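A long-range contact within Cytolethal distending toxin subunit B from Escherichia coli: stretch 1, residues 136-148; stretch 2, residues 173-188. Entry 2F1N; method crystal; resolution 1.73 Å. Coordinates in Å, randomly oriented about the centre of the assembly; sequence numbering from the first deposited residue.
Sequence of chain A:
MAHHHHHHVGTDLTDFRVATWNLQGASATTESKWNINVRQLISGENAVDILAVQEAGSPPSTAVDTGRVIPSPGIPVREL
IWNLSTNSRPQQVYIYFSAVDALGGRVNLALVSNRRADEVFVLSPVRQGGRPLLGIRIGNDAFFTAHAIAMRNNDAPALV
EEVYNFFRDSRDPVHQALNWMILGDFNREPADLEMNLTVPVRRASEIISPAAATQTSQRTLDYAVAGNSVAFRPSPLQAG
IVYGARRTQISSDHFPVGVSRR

Stretch 1 136-148: IRIGNDAFFTAHA
Stretch 2, residues 173-188: PVHQALNWMILGDFNR

Parallel strands distant in sequence satisfy their backbones by a staggered exchange, and cytolethal distending toxin subunit B offers a clear example. Strand 141-147 and the strand beginning at Asn179 run side by side, 13° apart in direction, their axes 4.6 Å apart at closest approach. The register advances residue for residue, from Asp141 beside Asn179 (CA to CA, 4.7 Å) through Phe144 beside Ile182 (CA to CA, 4.6 Å) to His147 beside Asp185 (CA to CA, 4.9 Å).

In this parallel register, Ala142, Phe144 and Ala146 each bond through N and O to the two residues flanking the one beside them. Asn179 N donates to Asn140 O (3.0 Å) and Ala142 N to Asn179 O (2.8 Å). Met181 N then reaches Ala142 O (2.8 Å), Phe144 N reaches Met181 O (2.9 Å), and Leu183 N reaches Phe144 O (2.9 Å). Ala146 N to Leu183 O (3.1 Å), Asp185 N to Ala146 O (3.1 Å) and Ala148 N to Asp185 O (2.9 Å) complete the ladder. Two of the intervening residues, Asp141 and Phe143, turn their amides to the preceding strand: Phe143 N donates to Ile136 O (2.8 Å) and Asp141 N to Ile138 O (3.2 Å), across the type II' turn Ile138-Asp141, where Gly139 takes phi/psi 61/-129.

Gly184, at 177/-172, marks a corner in the chain; an ideal CB there would lie 2.1 Å from Ala146 O, a clash. Its CA instead makes a CA-H...O contact with Ala146 O (3.2 Å).

Side chains alternate between faces. With Phe143 (chi1 m) and Met181 (t, t, m), CD1 of the ring meets Met181 CB at 4.0 Å. On the other face, Ile182 (m, t) places CG2 4.2 Å from Phe144 CB and 3.8 Å from Ala146 CB, while Ala142 CB lies 4.2 Å from Trp180 CB, an apolar contact; the indole NE1 of Trp180 is hydrogen-bonded elsewhere in the structure.

Polar side chains finish the ends. Asn187, at phi/psi 57/27, donates from ND2 to Ala148 O (3.0 Å), and water 3 bridges the same ND2 (3.0 Å) to His147 NE2 (2.9 Å). At the opposite end, Asn140 (chi1 t, chi2 62°) is joined to the segment before the strand by two waters: water 1 donates to Asn140 OD1 (2.6 Å) and Val174 O (2.7 Å), whereas water 2 accepts from Asn140 ND2 (2.8 Å) and donates to Ala177 O (2.7 Å). Arg137 (t, t, p) gives NH1 to Gly139 O (3.0 Å), and its CD packs on Leu178 CD1 (3.6 Å).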

# COMPACT_ATOMS: atom_id res chain seq x y z
N ILE A 136 -5.09 -6.55 -0.56
CA ILE A 136 -5.33 -7.73 -1.40
C ILE A 136 -4.53 -8.91 -0.83
O ILE A 136 -3.47 -8.73 -0.24
CB ILE A 136 -4.93 -7.49 -2.88
CG1 ILE A 136 -3.45 -7.21 -3.03
CG2 ILE A 136 -5.81 -6.29 -3.45
CD1 ILE A 136 -3.00 -7.04 -4.47
N ARG A 137 -5.03 -10.11 -1.06
CA ARG A 137 -4.29 -11.33 -0.72
C ARG A 137 -3.87 -11.99 -2.03
O ARG A 137 -4.70 -12.11 -2.95
CB ARG A 137 -5.20 -12.28 0.08
CG ARG A 137 -4.42 -13.60 0.49
CD ARG A 137 -5.28 -14.57 1.28
NE ARG A 137 -6.49 -14.98 0.54
CZ ARG A 137 -6.50 -15.92 -0.42
NH1 ARG A 137 -5.38 -16.53 -0.81
NH2 ARG A 137 -7.65 -16.23 -1.05
N ILE A 138 -2.60 -12.40 -2.11
CA ILE A 138 -2.13 -13.22 -3.23
C ILE A 138 -1.49 -14.41 -2.54
O ILE A 138 -0.48 -14.25 -1.83
CB ILE A 138 -1.11 -12.46 -4.06
CG1 ILE A 138 -1.82 -11.28 -4.78
CG2 ILE A 138 -0.49 -13.37 -5.15
CD1 ILE A 138 -0.85 -10.23 -5.15
N GLY A 139 -2.10 -15.58 -2.69
CA GLY A 139 -1.57 -16.75 -1.97
C GLY A 139 -1.60 -16.53 -0.47
O GLY A 139 -2.61 -16.12 0.12
N ASN A 140 -0.46 -16.76 0.17
CA ASN A 140 -0.36 -16.70 1.61
C ASN A 140 0.06 -15.33 2.16
O ASN A 140 0.40 -15.24 3.33
CB ASN A 140 0.70 -17.72 2.01
CG ASN A 140 0.58 -18.13 3.42
OD1 ASN A 140 -0.45 -18.69 3.83
ND2 ASN A 140 1.66 -17.89 4.19
N ASP A 141 0.03 -14.30 1.31
CA ASP A 141 0.52 -12.97 1.66
C ASP A 141 -0.57 -11.93 1.40
O ASP A 141 -1.31 -12.06 0.44
CB ASP A 141 1.70 -12.66 0.78
CG ASP A 141 2.83 -13.65 0.95
OD1 ASP A 141 3.28 -13.82 2.07
OD2 ASP A 141 3.33 -14.27 0.01
N ALA A 142 -0.65 -10.92 2.26
CA ALA A 142 -1.63 -9.87 2.10
C ALA A 142 -0.89 -8.54 2.08
O ALA A 142 0.05 -8.30 2.86
CB ALA A 142 -2.64 -9.93 3.26
N PHE A 143 -1.38 -7.60 1.24
CA PHE A 143 -0.72 -6.32 1.14
C PHE A 143 -1.78 -5.23 1.24
O PHE A 143 -2.81 -5.36 0.59
CB PHE A 143 -0.06 -6.23 -0.23
CG PHE A 143 0.98 -7.29 -0.45
CD1 PHE A 143 2.30 -7.08 -0.03
CD2 PHE A 143 0.63 -8.50 -1.03
CE1 PHE A 143 3.28 -8.08 -0.22
CE2 PHE A 143 1.61 -9.51 -1.23
CZ PHE A 143 2.91 -9.27 -0.83
N PHE A 144 -1.53 -4.23 2.10
CA PHE A 144 -2.46 -3.11 2.31
C PHE A 144 -1.84 -1.80 1.91
O PHE A 144 -0.62 -1.62 1.99
CB PHE A 144 -2.87 -2.99 3.79
CG PHE A 144 -3.76 -4.12 4.27
CD1 PHE A 144 -3.23 -5.38 4.50
CD2 PHE A 144 -5.14 -3.95 4.34
CE1 PHE A 144 -4.07 -6.46 4.93
CE2 PHE A 144 -5.98 -4.98 4.75
CZ PHE A 144 -5.46 -6.25 5.02
N THR A 145 -2.69 -0.90 1.42
CA THR A 145 -2.31 0.51 1.35
C THR A 145 -2.97 1.35 2.47
O THR A 145 -4.14 1.15 2.78
CB THR A 145 -2.60 1.07 -0.06
OG1 THR A 145 -2.22 2.48 -0.10
CG2 THR A 145 -4.15 1.04 -0.39
N ALA A 146 -2.19 2.24 3.11
CA ALA A 146 -2.69 3.01 4.27
C ALA A 146 -2.31 4.47 4.13
O ALA A 146 -1.24 4.81 3.56
CB ALA A 146 -2.13 2.51 5.57
N HIS A 147 -3.21 5.33 4.61
CA HIS A 147 -2.88 6.75 4.62
C HIS A 147 -3.40 7.36 5.92
O HIS A 147 -4.56 7.77 6.01
CB HIS A 147 -3.49 7.45 3.42
CG HIS A 147 -3.12 8.91 3.35
ND1 HIS A 147 -3.77 9.79 2.52
CD2 HIS A 147 -2.17 9.62 4.02
CE1 HIS A 147 -3.25 11.00 2.68
NE2 HIS A 147 -2.28 10.93 3.59
N ALA A 148 -2.52 7.43 6.92
CA ALA A 148 -2.90 7.92 8.24
C ALA A 148 -3.08 9.42 8.18
O ALA A 148 -2.57 10.04 7.27
CB ALA A 148 -1.82 7.54 9.27
N PRO A 173 -7.83 -21.00 10.26
CA PRO A 173 -6.46 -20.93 10.74
C PRO A 173 -5.44 -20.52 9.66
O PRO A 173 -4.45 -19.86 9.96
CB PRO A 173 -6.20 -22.38 11.23
CG PRO A 173 -7.59 -22.88 11.55
CD PRO A 173 -8.43 -22.33 10.47
N VAL A 174 -5.69 -20.88 8.41
CA VAL A 174 -4.79 -20.46 7.33
C VAL A 174 -4.86 -18.92 7.12
O VAL A 174 -3.82 -18.28 6.94
CB VAL A 174 -5.10 -21.19 6.00
CG1 VAL A 174 -4.29 -20.58 4.83
CG2 VAL A 174 -4.79 -22.74 6.16
N HIS A 175 -6.05 -18.34 7.27
CA HIS A 175 -6.11 -16.86 7.25
C HIS A 175 -5.47 -16.21 8.48
O HIS A 175 -4.90 -15.11 8.40
CB HIS A 175 -7.56 -16.38 7.13
CG HIS A 175 -8.06 -16.36 5.72
ND1 HIS A 175 -8.32 -17.52 5.02
CD2 HIS A 175 -8.40 -15.34 4.90
CE1 HIS A 175 -8.75 -17.22 3.81
NE2 HIS A 175 -8.79 -15.90 3.70
N GLN A 176 -5.57 -16.86 9.64
CA GLN A 176 -4.96 -16.28 10.83
C GLN A 176 -3.45 -16.13 10.65
O GLN A 176 -2.86 -15.21 11.19
CB GLN A 176 -5.24 -17.12 12.11
CG GLN A 176 -6.70 -17.16 12.58
CD GLN A 176 -6.95 -18.33 13.55
OE1 GLN A 176 -6.09 -18.63 14.37
NE2 GLN A 176 -8.13 -18.97 13.46
N ALA A 177 -2.84 -17.03 9.87
CA ALA A 177 -1.39 -17.07 9.72
C ALA A 177 -0.86 -16.50 8.44
O ALA A 177 0.28 -16.76 8.07
CB ALA A 177 -0.86 -18.58 9.92
N LEU A 178 -1.66 -15.70 7.73
CA LEU A 178 -1.16 -15.04 6.52
C LEU A 178 -0.04 -14.06 6.88
O LEU A 178 -0.02 -13.44 7.97
CB LEU A 178 -2.33 -14.29 5.84
CG LEU A 178 -3.48 -15.14 5.23
CD1 LEU A 178 -4.67 -14.21 4.78
CD2 LEU A 178 -3.00 -16.03 4.03
N ASN A 179 0.94 -13.93 6.00
CA ASN A 179 1.94 -12.89 6.18
C ASN A 179 1.39 -11.62 5.58
O ASN A 179 1.04 -11.62 4.43
CB ASN A 179 3.23 -13.28 5.48
CG ASN A 179 3.88 -14.50 6.13
OD1 ASN A 179 4.13 -14.50 7.31
ND2 ASN A 179 4.13 -15.55 5.34
N TRP A 180 1.33 -10.56 6.38
CA TRP A 180 0.76 -9.29 5.89
C TRP A 180 1.78 -8.17 5.85
O TRP A 180 2.77 -8.15 6.62
CB TRP A 180 -0.47 -8.89 6.69
CG TRP A 180 -0.39 -8.98 8.20
CD1 TRP A 180 -0.87 -10.01 8.96
CD2 TRP A 180 0.12 -8.00 9.12
NE1 TRP A 180 -0.69 -9.73 10.29
CE2 TRP A 180 -0.11 -8.51 10.43
CE3 TRP A 180 0.72 -6.71 8.98
CZ2 TRP A 180 0.27 -7.81 11.60
CZ3 TRP A 180 1.09 -6.01 10.16
CH2 TRP A 180 0.84 -6.55 11.45
N MET A 181 1.55 -7.20 4.95
CA MET A 181 2.42 -6.05 4.87
C MET A 181 1.54 -4.83 4.66
O MET A 181 0.71 -4.85 3.78
CB MET A 181 3.41 -6.16 3.70
CG MET A 181 4.41 -5.03 3.79
SD MET A 181 5.63 -4.98 2.47
CE MET A 181 6.39 -6.59 2.64
N ILE A 182 1.73 -3.82 5.50
CA ILE A 182 1.01 -2.55 5.34
C ILE A 182 2.00 -1.52 4.76
O ILE A 182 3.04 -1.22 5.36
CB ILE A 182 0.49 -2.04 6.70
CG1 ILE A 182 -0.29 -3.15 7.47
CG2 ILE A 182 -0.39 -0.79 6.44
CD1 ILE A 182 -0.60 -2.81 8.94
N LEU A 183 1.67 -0.96 3.60
CA LEU A 183 2.57 -0.03 2.90
C LEU A 183 1.84 1.30 2.86
O LEU A 183 0.69 1.35 2.45
CB LEU A 183 2.73 -0.50 1.45
CG LEU A 183 3.54 -1.79 1.29
CD1 LEU A 183 3.08 -2.63 0.05
CD2 LEU A 183 5.00 -1.36 1.12
N GLY A 184 2.46 2.34 3.34
CA GLY A 184 1.74 3.60 3.22
C GLY A 184 2.40 4.78 3.82
O GLY A 184 3.59 4.72 4.18
N ASP A 185 1.62 5.87 3.82
CA ASP A 185 2.03 7.11 4.43
C ASP A 185 1.43 7.11 5.82
O ASP A 185 0.24 7.35 6.04
CB ASP A 185 1.51 8.30 3.58
CG ASP A 185 1.86 9.64 4.16
OD1 ASP A 185 2.45 9.74 5.29
OD2 ASP A 185 1.50 10.67 3.54
N PHE A 186 2.31 6.84 6.78
CA PHE A 186 1.87 6.74 8.17
C PHE A 186 1.84 8.08 8.88
O PHE A 186 1.32 8.19 10.00
CB PHE A 186 2.76 5.75 8.91
CG PHE A 186 2.57 4.33 8.46
CD1 PHE A 186 1.48 3.58 8.92
CD2 PHE A 186 3.46 3.75 7.55
CE1 PHE A 186 1.29 2.25 8.46
CE2 PHE A 186 3.30 2.41 7.11
CZ PHE A 186 2.21 1.67 7.57
N ASN A 187 2.43 9.10 8.25
CA ASN A 187 2.37 10.48 8.77
C ASN A 187 2.92 10.64 10.19
O ASN A 187 2.56 11.57 10.90
CB ASN A 187 0.95 11.08 8.65
CG ASN A 187 0.81 11.99 7.46
OD1 ASN A 187 1.70 12.82 7.18
ND2 ASN A 187 -0.27 11.84 6.71
N ARG A 188 3.84 9.74 10.55
CA ARG A 188 4.71 9.81 11.74
C ARG A 188 5.95 8.98 11.42
O ARG A 188 5.90 8.11 10.54
CB ARG A 188 3.98 9.33 13.00
CG ARG A 188 3.55 7.87 12.97
CD ARG A 188 3.13 7.42 14.40
NE ARG A 188 1.86 7.98 14.82
CZ ARG A 188 1.40 7.93 16.09
NH1 ARG A 188 2.19 7.42 17.06
NH2 ARG A 188 0.20 8.39 16.42
O HOH W 1 -1.34 -19.13 6.26
O HOH W 2 1.86 -18.66 6.90
O HOH W 3 -1.02 13.43 4.34